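Local coordinates for S-layer domain-containing protein (Ruminiclostridium thermocellum ATCC 27405, PDB 4QVS) that is of unknown function but carries a concanavalin A-like lectin/glucanase domain that may bind carbohydrate at the cell surface, at the interface of chains A and B. Sequence-based numbering; all coordinates share one arbitrary frame. Chains: chain A/B, S-layer domain-containing protein.

Contact 1: the interface of chains A and B. Residues chain A 139-141, 204-207, 219; chain B 6-7, 68, 71-74, 90.
Main-chain hydrogen bonds carry this contact. They run in pairs, as expected of antiparallel strands. A:Val141 and B:Ile73 exchange N-H and C=O, with A:Val141 N 2.9 Å from B:Ile73 O. On the other edge of the same B strand, A:Arg205 N meets B:Ala74 O at 2.8 Å, nearly along the C=O axis. The return bond, from B:Ala74 N to A:Arg205 O, arrives above the carbonyl plane but is straight at its hydrogen (170°). A:Phe207 and B:Thr72 form the next pair, with A:Phe207 N 2.9 Å from B:Thr72 O. A:Ile206 faces the opposite way and pairs with B:Ala7. B:Ala7 N uses an in-plane lone pair of A:Ile206 O.

One water extends the polar part. It lies 2.8 Å from B:Ala7 O and also bonds NE of A:Arg205, in the plane of the guanidinium. The same water sits over one face of the A:Phe207 ring, toward its rim.

Apolar side chains pack on the two faces of the sheet. B:Ile73 and A:Phe204 meet on one face; B:Thr72, B:Ala74, A:Phe207, A:Ala140 and A:Leu219 meet on the other. The CG2 methyl of B:Ile73, anti to its backbone N, lies 3.6 Å from CZ at the tip of the A:Phe204 ring. A:Phe207 lies alongside B:Thr72, with its ring carbon CD1 3.7 Å from B:Thr72 CB. A:Ala140 CB and B:Ala74 CB meet at 3.7 Å. A:Leu219 CD1, from helix 213-219, also reaches B:Ala74 CB.

Strand 71-79 of chain B is thus inserted between strands 137-144 and 200-207 of chain A, and strand 7-9 of chain B lies beyond the latter. The two chains alternate in one sheet of the concanavalin A-like sandwich.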
# COMPACT_ATOMS: atom_id res chain seq x y z
N VAL A 139 -7.47 -4.11 10.88
CA VAL A 139 -7.99 -4.42 9.57
C VAL A 139 -9.49 -4.59 9.60
O VAL A 139 -10.03 -5.15 10.54
CB VAL A 139 -7.34 -5.68 9.01
CG1 VAL A 139 -7.92 -6.02 7.64
CG2 VAL A 139 -5.82 -5.52 8.90
N ALA A 140 -10.17 -4.14 8.56
CA ALA A 140 -11.62 -4.33 8.46
C ALA A 140 -12.03 -4.52 7.01
O ALA A 140 -11.36 -4.04 6.10
CB ALA A 140 -12.36 -3.15 9.06
N VAL A 141 -13.08 -5.33 6.82
CA VAL A 141 -13.72 -5.53 5.56
C VAL A 141 -15.17 -5.15 5.80
O VAL A 141 -15.72 -5.57 6.82
CB VAL A 141 -13.76 -7.01 5.16
CG1 VAL A 141 -14.33 -7.14 3.75
CG2 VAL A 141 -12.37 -7.62 5.26
N PHE A 204 -11.49 -9.55 17.72
CA PHE A 204 -12.09 -9.96 16.48
C PHE A 204 -13.58 -9.66 16.60
O PHE A 204 -14.25 -10.15 17.51
CB PHE A 204 -11.84 -11.43 16.20
CG PHE A 204 -12.13 -11.83 14.80
CD1 PHE A 204 -13.40 -12.23 14.44
CD2 PHE A 204 -11.13 -11.83 13.85
CE1 PHE A 204 -13.66 -12.63 13.15
CE2 PHE A 204 -11.37 -12.24 12.56
CZ PHE A 204 -12.65 -12.64 12.20
N ARG A 205 -14.10 -8.91 15.65
CA ARG A 205 -15.46 -8.40 15.73
C ARG A 205 -16.18 -8.56 14.44
O ARG A 205 -15.57 -8.54 13.36
CB ARG A 205 -15.44 -6.92 16.10
CG ARG A 205 -14.57 -6.66 17.30
CD ARG A 205 -14.64 -5.25 17.83
NE ARG A 205 -15.99 -4.95 18.26
CZ ARG A 205 -16.30 -3.99 19.13
NH1 ARG A 205 -15.35 -3.23 19.69
NH2 ARG A 205 -17.58 -3.82 19.44
N ILE A 206 -17.48 -8.77 14.57
CA ILE A 206 -18.35 -9.02 13.46
C ILE A 206 -19.62 -8.24 13.66
O ILE A 206 -20.16 -8.22 14.77
CB ILE A 206 -18.69 -10.52 13.40
CG1 ILE A 206 -17.41 -11.31 13.15
CG2 ILE A 206 -19.72 -10.79 12.31
CD1 ILE A 206 -17.56 -12.80 13.31
N PHE A 207 -20.09 -7.61 12.59
CA PHE A 207 -21.30 -6.81 12.62
C PHE A 207 -22.19 -7.21 11.45
O PHE A 207 -21.68 -7.55 10.38
CB PHE A 207 -20.93 -5.34 12.43
CG PHE A 207 -19.95 -4.80 13.45
CD1 PHE A 207 -18.57 -4.96 13.27
CD2 PHE A 207 -20.40 -4.07 14.55
CE1 PHE A 207 -17.65 -4.41 14.18
CE2 PHE A 207 -19.49 -3.53 15.47
CZ PHE A 207 -18.12 -3.72 15.29
N LEU A 219 -12.94 2.20 15.73
CA LEU A 219 -12.42 0.89 16.15
C LEU A 219 -10.89 0.86 16.10
O LEU A 219 -10.23 0.30 17.00
CB LEU A 219 -12.90 -0.22 15.24
CG LEU A 219 -14.38 -0.49 15.19
CD1 LEU A 219 -14.59 -1.75 14.34
CD2 LEU A 219 -14.93 -0.67 16.61
N GLY B 6 -24.19 -9.56 16.41
CA GLY B 6 -22.75 -9.60 16.20
C GLY B 6 -21.97 -10.21 17.34
O GLY B 6 -22.53 -10.65 18.35
N ALA B 7 -20.65 -10.24 17.17
CA ALA B 7 -19.75 -10.80 18.13
C ALA B 7 -18.49 -9.96 18.37
O ALA B 7 -18.10 -9.11 17.54
CB ALA B 7 -19.34 -12.18 17.65
N PHE B 68 -26.25 -12.75 7.20
CA PHE B 68 -26.30 -11.32 7.02
C PHE B 68 -26.18 -10.92 5.57
O PHE B 68 -25.45 -11.55 4.80
CB PHE B 68 -25.16 -10.66 7.80
CG PHE B 68 -25.13 -11.01 9.26
CD1 PHE B 68 -26.31 -11.16 10.01
CD2 PHE B 68 -23.91 -11.09 9.93
CE1 PHE B 68 -26.27 -11.46 11.37
CE2 PHE B 68 -23.86 -11.38 11.30
CZ PHE B 68 -25.05 -11.57 12.02
N PHE B 71 -22.39 -6.56 6.04
CA PHE B 71 -21.64 -6.89 7.25
C PHE B 71 -20.28 -6.20 7.35
O PHE B 71 -19.80 -5.57 6.41
CB PHE B 71 -21.39 -8.41 7.30
CG PHE B 71 -20.48 -8.90 6.20
CD1 PHE B 71 -19.09 -8.80 6.34
CD2 PHE B 71 -21.01 -9.41 5.02
CE1 PHE B 71 -18.25 -9.21 5.32
CE2 PHE B 71 -20.16 -9.81 4.00
CZ PHE B 71 -18.78 -9.71 4.15
N THR B 72 -19.68 -6.34 8.53
CA THR B 72 -18.32 -5.92 8.79
C THR B 72 -17.57 -6.97 9.59
O THR B 72 -18.09 -7.57 10.52
CB THR B 72 -18.27 -4.56 9.57
OG1 THR B 72 -19.02 -3.57 8.88
CG2 THR B 72 -16.85 -4.09 9.70
N ILE B 73 -16.34 -7.22 9.19
CA ILE B 73 -15.44 -8.03 9.95
C ILE B 73 -14.24 -7.16 10.23
O ILE B 73 -13.58 -6.68 9.29
CB ILE B 73 -14.96 -9.28 9.19
CG1 ILE B 73 -16.16 -10.15 8.87
CG2 ILE B 73 -13.98 -10.03 10.10
CD1 ILE B 73 -15.86 -11.25 7.88
N ALA B 74 -13.89 -7.05 11.50
CA ALA B 74 -12.81 -6.16 11.87
C ALA B 74 -12.04 -6.72 13.02
O ALA B 74 -12.60 -7.30 13.94
CB ALA B 74 -13.38 -4.80 12.21
N PHE B 90 -14.67 -18.11 6.10
CA PHE B 90 -16.00 -18.47 6.45
C PHE B 90 -16.49 -19.16 5.20
O PHE B 90 -16.51 -18.58 4.11
CB PHE B 90 -16.87 -17.27 6.80
CG PHE B 90 -16.38 -16.51 8.01
CD1 PHE B 90 -16.73 -16.89 9.29
CD2 PHE B 90 -15.53 -15.42 7.85
CE1 PHE B 90 -16.27 -16.17 10.40
CE2 PHE B 90 -15.08 -14.70 8.95
CZ PHE B 90 -15.44 -15.08 10.22
O HOH W 1 -18.72 -6.39 17.56

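Contact 2: the interface of chains A and B. Residues chain A 10-11, 44-45, 47-48; chain B 201-203.
The carboxylate of B:Asp202 enters a loop region of chain A that holds the sodium site of this concanavalin A-like domain. Its OD2 oxygen accepts two hydrogen bonds. The hydroxyl OG of A:Ser48 is 2.6 Å from B:Asp202 OD2, and the backbone N of A:Asn45 is 3.2 Å from the same B:Asp202 OD2. Both donors come from above the carboxylate plane. The A:Asn45 bond is straight, at 163° at the hydrogen.

Two main-chain carbonyls of chain A also approach this carboxylate. B:Asp202 OD1 is 2.9 Å from A:Met10 O, and OD2 is 2.9 Å from A:Asn47 O. A:Met10 is a selenomethionine. A:Met10, A:Asn45 and A:Asn47 belong to the sodium site, so a nearby cation may offset the repulsion between these oxygens.

B:Asp203 adds looser packing. Its OD1 lies 3.7 Å from CG of A:Met10, and the two side chains run alongside each other. Its OD2 is near A:Asn45, whose amide plane stands almost at right angles to the carboxylate.

Further out, B:Asp202 has CG anti to its backbone N (chi1 -151°), in strand 200-207. The N-H of B:Asp203 bonds to the anti lone pair of B:Asp202 OD1, 2.9 Å away, which would limit rotation of the carboxylate. A:Ser48 OG sits beside its own backbone N, anti to the carbonyl carbon. A weak bond from A:Leu44 N also reaches this hydroxyl. The ring carbon CD2 of A:Phe11 lies loosely near B:Ile201 O.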
# COMPACT_ATOMS: atom_id res chain seq x y z
N MSE A 10 18.45 7.87 -19.42
CA MSE A 10 18.67 6.43 -19.36
C MSE A 10 19.83 6.16 -18.47
O MSE A 10 20.06 5.03 -18.08
CB MSE A 10 18.97 5.90 -20.75
CG MSE A 10 17.79 6.06 -21.69
SE MSE A 10 18.34 5.21 -23.38
CE MSE A 10 18.03 3.39 -22.68
N PHE A 11 20.63 7.19 -18.19
CA PHE A 11 21.77 7.05 -17.29
C PHE A 11 22.68 5.85 -17.57
O PHE A 11 23.16 5.20 -16.62
CB PHE A 11 21.28 6.97 -15.83
CG PHE A 11 20.51 8.17 -15.36
CD1 PHE A 11 21.13 9.44 -15.28
CD2 PHE A 11 19.22 8.06 -14.90
CE1 PHE A 11 20.43 10.53 -14.81
CE2 PHE A 11 18.52 9.17 -14.42
CZ PHE A 11 19.14 10.42 -14.40
N LEU A 44 18.82 -1.73 -13.76
CA LEU A 44 17.65 -2.29 -14.44
C LEU A 44 17.81 -2.35 -15.97
O LEU A 44 17.68 -3.44 -16.54
CB LEU A 44 16.39 -1.49 -14.10
CG LEU A 44 15.09 -2.12 -14.59
CD1 LEU A 44 14.63 -3.25 -13.67
CD2 LEU A 44 14.02 -1.07 -14.69
N ASN A 45 18.06 -1.21 -16.62
CA ASN A 45 18.25 -1.17 -18.09
C ASN A 45 19.60 -0.61 -18.42
O ASN A 45 19.74 0.60 -18.57
CB ASN A 45 17.13 -0.40 -18.83
CG ASN A 45 15.99 -1.31 -19.27
OD1 ASN A 45 15.78 -2.40 -18.73
ND2 ASN A 45 15.24 -0.87 -20.28
N ASN A 47 22.78 0.56 -17.42
CA ASN A 47 23.25 1.13 -16.18
C ASN A 47 22.20 2.03 -15.59
O ASN A 47 21.24 2.44 -16.28
CB ASN A 47 24.58 1.86 -16.36
CG ASN A 47 25.75 0.89 -16.49
OD1 ASN A 47 25.90 -0.03 -15.70
ND2 ASN A 47 26.60 1.13 -17.48
N SER A 48 22.41 2.28 -14.30
CA SER A 48 21.52 3.04 -13.43
C SER A 48 22.33 3.88 -12.42
O SER A 48 23.44 3.53 -12.02
CB SER A 48 20.64 2.04 -12.63
OG SER A 48 20.03 1.06 -13.46
N ILE B 201 18.13 4.62 -9.46
CA ILE B 201 17.12 5.26 -10.32
C ILE B 201 17.47 5.02 -11.76
O ILE B 201 18.64 5.06 -12.10
CB ILE B 201 17.11 6.81 -10.15
CG1 ILE B 201 16.69 7.19 -8.73
CG2 ILE B 201 16.19 7.48 -11.19
CD1 ILE B 201 15.20 7.14 -8.46
N ASP B 202 16.46 4.82 -12.60
CA ASP B 202 16.74 4.60 -14.03
C ASP B 202 15.57 5.14 -14.83
O ASP B 202 14.48 5.30 -14.32
CB ASP B 202 16.98 3.10 -14.30
CG ASP B 202 17.93 2.82 -15.49
OD1 ASP B 202 18.11 3.66 -16.41
OD2 ASP B 202 18.51 1.71 -15.51
N ASP B 203 15.83 5.36 -16.11
CA ASP B 203 14.84 5.82 -17.07
C ASP B 203 13.95 6.90 -16.53
O ASP B 203 12.74 6.73 -16.49
CB ASP B 203 14.02 4.62 -17.64
CG ASP B 203 14.86 3.70 -18.48
OD1 ASP B 203 15.77 4.17 -19.17
OD2 ASP B 203 14.58 2.48 -18.49

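The C-alpha centres of contact 1 and contact 2 are about 46 Å apart. Both use strand 200-207, its later residues from chain A in contact 1 and its early residues from chain B in contact 2. Both also involve the N-terminal region around strand 7-9, from the opposite chain each time. Contact 1 joins the N-terminal half of B to the C-terminal half of A; contact 2 does the reverse. By the two-fold symmetry, each has a twin in the other half of the dimer. This reciprocal pattern suggests a domain-swapped dimer, although the structure alone does not show whether it forms in the cell.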